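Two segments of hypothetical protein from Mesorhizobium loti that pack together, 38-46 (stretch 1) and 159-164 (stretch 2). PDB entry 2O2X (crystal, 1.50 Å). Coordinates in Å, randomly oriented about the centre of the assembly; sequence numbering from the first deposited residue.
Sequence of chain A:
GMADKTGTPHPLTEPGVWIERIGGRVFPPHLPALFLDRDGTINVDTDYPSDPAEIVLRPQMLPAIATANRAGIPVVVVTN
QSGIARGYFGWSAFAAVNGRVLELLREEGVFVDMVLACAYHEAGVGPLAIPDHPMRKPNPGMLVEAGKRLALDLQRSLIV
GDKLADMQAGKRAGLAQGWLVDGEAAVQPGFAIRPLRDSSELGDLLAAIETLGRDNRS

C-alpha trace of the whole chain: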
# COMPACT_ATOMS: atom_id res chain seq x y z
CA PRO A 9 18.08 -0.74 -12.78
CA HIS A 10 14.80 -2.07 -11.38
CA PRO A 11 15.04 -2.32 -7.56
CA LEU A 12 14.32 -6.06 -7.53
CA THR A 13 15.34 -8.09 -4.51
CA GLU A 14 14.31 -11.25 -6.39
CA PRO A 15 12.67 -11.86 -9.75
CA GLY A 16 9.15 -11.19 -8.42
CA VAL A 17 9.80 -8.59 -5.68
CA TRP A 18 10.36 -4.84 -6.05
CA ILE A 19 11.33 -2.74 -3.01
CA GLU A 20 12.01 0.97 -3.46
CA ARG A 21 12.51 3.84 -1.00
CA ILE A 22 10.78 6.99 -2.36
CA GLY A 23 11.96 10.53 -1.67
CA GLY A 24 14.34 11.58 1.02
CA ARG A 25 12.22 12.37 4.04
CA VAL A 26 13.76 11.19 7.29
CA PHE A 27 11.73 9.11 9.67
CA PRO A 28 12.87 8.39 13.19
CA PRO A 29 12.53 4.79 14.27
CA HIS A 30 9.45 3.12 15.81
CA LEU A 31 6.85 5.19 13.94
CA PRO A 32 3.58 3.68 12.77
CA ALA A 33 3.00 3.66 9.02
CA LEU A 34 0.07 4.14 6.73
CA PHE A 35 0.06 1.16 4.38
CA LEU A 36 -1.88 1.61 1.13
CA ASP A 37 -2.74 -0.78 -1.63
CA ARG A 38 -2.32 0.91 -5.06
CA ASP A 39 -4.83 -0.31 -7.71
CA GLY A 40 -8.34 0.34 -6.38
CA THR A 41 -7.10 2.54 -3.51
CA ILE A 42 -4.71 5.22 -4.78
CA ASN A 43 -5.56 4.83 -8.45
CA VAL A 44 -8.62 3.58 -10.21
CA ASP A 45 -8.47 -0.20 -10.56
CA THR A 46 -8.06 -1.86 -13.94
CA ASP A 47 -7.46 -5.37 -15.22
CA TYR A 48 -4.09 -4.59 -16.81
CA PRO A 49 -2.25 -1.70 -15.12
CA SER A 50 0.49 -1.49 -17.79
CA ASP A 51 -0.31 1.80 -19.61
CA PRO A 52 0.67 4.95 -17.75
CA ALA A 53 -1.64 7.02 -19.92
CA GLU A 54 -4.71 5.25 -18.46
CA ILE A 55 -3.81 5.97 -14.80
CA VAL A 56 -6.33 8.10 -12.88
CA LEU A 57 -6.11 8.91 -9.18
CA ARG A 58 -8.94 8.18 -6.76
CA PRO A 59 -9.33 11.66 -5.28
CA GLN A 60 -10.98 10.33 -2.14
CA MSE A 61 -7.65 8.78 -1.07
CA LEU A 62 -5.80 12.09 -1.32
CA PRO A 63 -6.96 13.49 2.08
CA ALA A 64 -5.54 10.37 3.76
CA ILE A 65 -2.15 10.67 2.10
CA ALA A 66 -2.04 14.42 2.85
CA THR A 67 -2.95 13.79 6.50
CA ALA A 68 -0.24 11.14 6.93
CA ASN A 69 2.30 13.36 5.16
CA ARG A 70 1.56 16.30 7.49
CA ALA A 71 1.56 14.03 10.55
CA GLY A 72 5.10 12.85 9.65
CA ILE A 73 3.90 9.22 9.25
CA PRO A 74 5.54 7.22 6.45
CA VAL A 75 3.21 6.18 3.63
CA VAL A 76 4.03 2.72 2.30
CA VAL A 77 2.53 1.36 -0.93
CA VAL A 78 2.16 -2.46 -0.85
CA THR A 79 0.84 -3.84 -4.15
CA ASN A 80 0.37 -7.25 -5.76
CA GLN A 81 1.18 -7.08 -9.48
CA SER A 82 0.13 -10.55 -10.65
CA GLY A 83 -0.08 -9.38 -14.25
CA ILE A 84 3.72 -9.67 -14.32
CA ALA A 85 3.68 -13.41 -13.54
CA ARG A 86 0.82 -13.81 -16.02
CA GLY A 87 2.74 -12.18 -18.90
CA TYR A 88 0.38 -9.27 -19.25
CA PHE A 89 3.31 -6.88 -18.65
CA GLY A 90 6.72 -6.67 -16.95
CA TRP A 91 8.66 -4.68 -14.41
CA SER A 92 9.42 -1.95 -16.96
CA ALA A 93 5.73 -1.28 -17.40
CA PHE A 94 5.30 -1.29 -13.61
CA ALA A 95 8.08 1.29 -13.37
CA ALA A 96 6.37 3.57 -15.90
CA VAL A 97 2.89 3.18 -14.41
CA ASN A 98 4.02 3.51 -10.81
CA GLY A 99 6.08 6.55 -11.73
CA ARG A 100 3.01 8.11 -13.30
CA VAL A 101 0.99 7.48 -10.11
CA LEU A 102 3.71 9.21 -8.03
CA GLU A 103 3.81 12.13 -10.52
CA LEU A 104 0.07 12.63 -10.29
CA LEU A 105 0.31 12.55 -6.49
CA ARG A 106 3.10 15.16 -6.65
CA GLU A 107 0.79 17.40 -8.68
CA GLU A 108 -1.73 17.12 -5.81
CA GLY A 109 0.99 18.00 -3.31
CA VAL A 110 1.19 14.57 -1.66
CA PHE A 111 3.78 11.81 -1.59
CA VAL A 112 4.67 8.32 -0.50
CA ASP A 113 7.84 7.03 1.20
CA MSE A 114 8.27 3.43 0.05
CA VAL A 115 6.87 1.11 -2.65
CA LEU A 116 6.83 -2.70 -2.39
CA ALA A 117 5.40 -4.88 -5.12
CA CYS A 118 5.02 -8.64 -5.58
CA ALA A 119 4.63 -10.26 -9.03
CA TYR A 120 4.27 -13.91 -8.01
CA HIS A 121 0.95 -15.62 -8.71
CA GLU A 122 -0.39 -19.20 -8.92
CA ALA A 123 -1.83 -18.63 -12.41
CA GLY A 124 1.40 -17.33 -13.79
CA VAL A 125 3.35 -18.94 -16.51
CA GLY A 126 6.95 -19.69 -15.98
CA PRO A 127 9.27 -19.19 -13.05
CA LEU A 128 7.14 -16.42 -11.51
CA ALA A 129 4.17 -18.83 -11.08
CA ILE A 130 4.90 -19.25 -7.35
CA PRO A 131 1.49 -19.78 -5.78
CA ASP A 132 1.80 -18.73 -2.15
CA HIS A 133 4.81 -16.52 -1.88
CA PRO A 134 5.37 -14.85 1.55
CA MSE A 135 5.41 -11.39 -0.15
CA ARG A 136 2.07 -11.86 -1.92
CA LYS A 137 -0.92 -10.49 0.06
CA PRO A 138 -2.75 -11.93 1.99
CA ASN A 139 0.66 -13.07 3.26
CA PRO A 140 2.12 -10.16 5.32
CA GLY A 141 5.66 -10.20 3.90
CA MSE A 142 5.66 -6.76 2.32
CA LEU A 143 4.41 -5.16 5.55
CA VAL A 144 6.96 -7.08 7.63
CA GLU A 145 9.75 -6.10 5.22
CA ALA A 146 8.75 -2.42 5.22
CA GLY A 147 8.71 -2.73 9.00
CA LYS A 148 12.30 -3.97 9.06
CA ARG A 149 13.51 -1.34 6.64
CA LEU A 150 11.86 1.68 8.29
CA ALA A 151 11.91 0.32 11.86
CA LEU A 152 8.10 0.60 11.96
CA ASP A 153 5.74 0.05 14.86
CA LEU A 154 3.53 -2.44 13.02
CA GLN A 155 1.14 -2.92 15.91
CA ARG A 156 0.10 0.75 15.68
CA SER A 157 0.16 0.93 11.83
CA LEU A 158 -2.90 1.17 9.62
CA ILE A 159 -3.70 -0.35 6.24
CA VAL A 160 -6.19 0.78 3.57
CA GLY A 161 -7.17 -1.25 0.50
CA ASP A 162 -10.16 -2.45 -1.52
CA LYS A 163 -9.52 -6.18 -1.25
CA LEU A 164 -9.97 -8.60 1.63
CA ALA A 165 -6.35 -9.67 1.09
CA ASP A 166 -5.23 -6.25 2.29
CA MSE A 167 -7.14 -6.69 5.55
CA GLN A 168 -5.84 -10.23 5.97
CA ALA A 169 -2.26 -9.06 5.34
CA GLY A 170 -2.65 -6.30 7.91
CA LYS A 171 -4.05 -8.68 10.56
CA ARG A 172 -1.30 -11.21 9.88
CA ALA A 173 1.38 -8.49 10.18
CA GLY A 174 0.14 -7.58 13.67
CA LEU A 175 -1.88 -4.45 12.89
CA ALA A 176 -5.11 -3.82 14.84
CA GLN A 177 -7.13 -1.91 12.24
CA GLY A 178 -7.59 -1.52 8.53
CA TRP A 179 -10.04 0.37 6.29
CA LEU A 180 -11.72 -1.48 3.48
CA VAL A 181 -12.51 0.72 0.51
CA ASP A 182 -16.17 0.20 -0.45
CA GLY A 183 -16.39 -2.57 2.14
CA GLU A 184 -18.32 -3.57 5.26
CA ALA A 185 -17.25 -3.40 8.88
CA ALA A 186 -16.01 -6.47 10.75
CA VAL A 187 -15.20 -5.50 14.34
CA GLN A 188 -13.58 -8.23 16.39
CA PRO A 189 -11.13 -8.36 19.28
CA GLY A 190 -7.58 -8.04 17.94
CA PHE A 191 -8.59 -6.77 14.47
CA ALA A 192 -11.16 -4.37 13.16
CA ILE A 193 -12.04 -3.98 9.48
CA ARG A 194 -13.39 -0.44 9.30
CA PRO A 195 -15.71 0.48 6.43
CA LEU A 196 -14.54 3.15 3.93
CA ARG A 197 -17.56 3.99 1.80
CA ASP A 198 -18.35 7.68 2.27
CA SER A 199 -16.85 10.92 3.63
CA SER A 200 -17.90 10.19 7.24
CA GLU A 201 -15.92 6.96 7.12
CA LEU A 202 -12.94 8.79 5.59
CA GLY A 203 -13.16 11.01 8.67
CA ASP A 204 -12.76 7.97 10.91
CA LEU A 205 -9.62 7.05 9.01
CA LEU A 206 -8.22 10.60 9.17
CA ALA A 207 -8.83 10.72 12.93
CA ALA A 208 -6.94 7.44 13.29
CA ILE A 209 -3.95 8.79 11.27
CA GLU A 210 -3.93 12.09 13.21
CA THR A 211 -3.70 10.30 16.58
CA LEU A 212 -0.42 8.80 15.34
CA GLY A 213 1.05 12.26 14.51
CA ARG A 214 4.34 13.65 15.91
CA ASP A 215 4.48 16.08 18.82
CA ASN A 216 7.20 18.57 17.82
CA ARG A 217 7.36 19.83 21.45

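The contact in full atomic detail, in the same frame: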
# COMPACT_ATOMS: atom_id res chain seq x y z
N ARG A 38 -2.39 -0.06 -3.98
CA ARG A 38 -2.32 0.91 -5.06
C ARG A 38 -3.59 0.83 -5.95
O ARG A 38 -4.42 1.74 -5.89
CB ARG A 38 -1.03 0.79 -5.86
CG ARG A 38 -0.69 2.10 -6.57
CD ARG A 38 0.30 1.92 -7.71
NE ARG A 38 -0.36 1.27 -8.83
CZ ARG A 38 0.27 0.68 -9.84
NH1 ARG A 38 1.59 0.66 -9.90
NH2 ARG A 38 -0.45 0.10 -10.78
N ASP A 39 -3.73 -0.21 -6.75
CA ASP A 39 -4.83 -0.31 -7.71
C ASP A 39 -6.14 -0.55 -6.98
O ASP A 39 -6.31 -1.60 -6.34
CB ASP A 39 -4.55 -1.44 -8.70
CG ASP A 39 -3.26 -1.23 -9.49
OD1 ASP A 39 -3.11 -0.18 -10.13
OD2 ASP A 39 -2.44 -2.17 -9.50
N GLY A 40 -7.09 0.38 -7.12
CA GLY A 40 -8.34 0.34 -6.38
C GLY A 40 -8.38 1.19 -5.11
O GLY A 40 -9.44 1.36 -4.48
N THR A 41 -7.24 1.79 -4.75
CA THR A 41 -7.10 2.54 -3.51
C THR A 41 -6.55 3.93 -3.83
O THR A 41 -7.26 4.93 -3.69
CB THR A 41 -6.25 1.77 -2.48
OG1 THR A 41 -6.94 0.57 -2.12
CG2 THR A 41 -6.02 2.56 -1.20
N ILE A 42 -5.31 3.99 -4.34
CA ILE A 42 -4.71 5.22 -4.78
C ILE A 42 -5.12 5.58 -6.19
O ILE A 42 -5.42 6.74 -6.45
CB ILE A 42 -3.16 5.11 -4.69
CG1 ILE A 42 -2.74 4.91 -3.24
CG2 ILE A 42 -2.49 6.36 -5.30
CD1 ILE A 42 -1.25 4.61 -3.10
N ASN A 43 -5.11 4.60 -7.08
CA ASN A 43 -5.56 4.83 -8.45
C ASN A 43 -6.73 3.95 -8.78
O ASN A 43 -7.01 2.95 -8.10
CB ASN A 43 -4.41 4.65 -9.47
CG ASN A 43 -3.82 3.26 -9.46
OD1 ASN A 43 -2.89 3.00 -8.72
ND2 ASN A 43 -4.36 2.36 -10.28
N VAL A 44 -7.48 4.34 -9.79
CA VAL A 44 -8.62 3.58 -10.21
C VAL A 44 -8.17 2.19 -10.68
O VAL A 44 -7.18 2.06 -11.42
CB VAL A 44 -9.39 4.31 -11.33
CG1 VAL A 44 -10.54 3.45 -11.85
CG2 VAL A 44 -9.92 5.64 -10.83
N ASP A 45 -8.89 1.16 -10.26
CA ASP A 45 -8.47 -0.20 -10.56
C ASP A 45 -8.71 -0.50 -12.03
O ASP A 45 -9.60 0.08 -12.67
CB ASP A 45 -9.25 -1.19 -9.70
CG ASP A 45 -8.51 -2.51 -9.49
OD1 ASP A 45 -7.40 -2.72 -10.00
OD2 ASP A 45 -9.07 -3.38 -8.79
N THR A 46 -7.92 -1.41 -12.56
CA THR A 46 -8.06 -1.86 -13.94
C THR A 46 -7.47 -3.25 -14.06
O THR A 46 -6.61 -3.63 -13.28
CB THR A 46 -7.38 -0.87 -14.94
OG1 THR A 46 -7.92 -1.04 -16.26
CG2 THR A 46 -5.90 -1.05 -15.00
N ILE A 159 -3.71 0.04 7.64
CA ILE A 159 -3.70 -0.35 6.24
C ILE A 159 -5.05 0.02 5.62
O ILE A 159 -6.09 -0.07 6.28
CB ILE A 159 -3.39 -1.84 6.01
CG1 ILE A 159 -3.22 -2.14 4.50
CG2 ILE A 159 -4.41 -2.76 6.71
CD1 ILE A 159 -2.42 -3.39 4.17
N VAL A 160 -5.01 0.46 4.36
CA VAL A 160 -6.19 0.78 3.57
C VAL A 160 -6.07 0.06 2.23
O VAL A 160 -5.02 0.11 1.58
CB VAL A 160 -6.30 2.28 3.34
CG1 VAL A 160 -7.62 2.57 2.63
CG2 VAL A 160 -6.14 3.03 4.65
N GLY A 161 -7.11 -0.63 1.81
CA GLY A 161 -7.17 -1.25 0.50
C GLY A 161 -8.58 -1.62 0.12
O GLY A 161 -9.47 -1.52 0.98
N ASP A 162 -8.80 -2.09 -1.11
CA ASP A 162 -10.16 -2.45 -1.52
C ASP A 162 -10.38 -3.94 -1.61
O ASP A 162 -11.45 -4.37 -2.03
CB ASP A 162 -10.58 -1.74 -2.83
CG ASP A 162 -10.07 -2.42 -4.09
OD1 ASP A 162 -8.93 -2.89 -4.09
OD2 ASP A 162 -10.81 -2.41 -5.09
N LYS A 163 -9.39 -4.73 -1.20
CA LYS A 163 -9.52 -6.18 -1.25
C LYS A 163 -9.37 -6.79 0.13
O LYS A 163 -8.64 -6.29 0.98
CB LYS A 163 -8.52 -6.76 -2.27
CG LYS A 163 -9.00 -6.43 -3.71
CD LYS A 163 -7.96 -6.54 -4.81
CE LYS A 163 -8.46 -5.85 -6.12
NZ LYS A 163 -8.23 -4.35 -6.21
N LEU A 164 -10.09 -7.88 0.37
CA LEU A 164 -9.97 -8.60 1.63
C LEU A 164 -8.53 -9.00 1.93
O LEU A 164 -8.11 -8.97 3.08
CB LEU A 164 -10.87 -9.83 1.66
CG LEU A 164 -10.99 -10.49 3.04
CD1 LEU A 164 -11.59 -9.53 4.08
CD2 LEU A 164 -11.86 -11.74 2.92
O HOH W 1 -11.51 -3.11 -7.54

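Two acidic side chains from different stretches sit close together here, and a lysine and a water bridge them. The carboxylate oxygens Asp 45 OD2 and Asp 162 OD2 are 4.2 Å apart. Two negative charges this close repel, and Lys 163 NZ, bonded to both carboxylates, offsets that cost. Its NZ donates to Asp 45 OD2 at 2.9 Å, a salt bridge across the contact. The same NZ donates to Asp 162 OD1 at 2.7 Å, a salt bridge within stretch 2. Water 1 adds a second link. It donates to Asp 45 OD2 at 2.8 Å and to Asp 162 OD2 at 2.6 Å.

The CA-to-CB bond of Lys 163 points sideways, but the end of its long chain comes nearer to stretch 1. Lys 163 NZ also lies 3.4 Å from the backbone atom Asp 39 O.

The nearest CA atoms are Thr 41 CA and Gly 161 CA, 5.5 Å apart. Gly 40 CA and Asp 162 CA follow at 5.9 Å. Stretch 2 leaves its strand just after Gly 161. Gly 40 has phi/psi of 97/-5, where a CB would jam against the preceding carbonyl O. That CB would also fall 2.6 Å from Asp 162 OD1, a clash.

The CA-to-CB bond of Thr 41 points toward stretch 2. Its OG1 lies 3.2 Å from Gly 161 CA, and its CG2 is 4.2 Å from Val 160 CG1, a nonpolar contact.

Residues 38 to 43 are tied together by backbone hydrogen bonds. Arg 38 O accepts from the backbone N atoms of Thr 41, Ile 42 and Asn 43. Gly 40 N donates to Asn 43 O at 2.8 Å. Asp 39 OD1 takes a salt bridge from Arg 38 NH2 and a hydrogen bond from Asn 43 ND2, both 2.8 Å. The end of the Asp 39 side chain leads away from stretch 2.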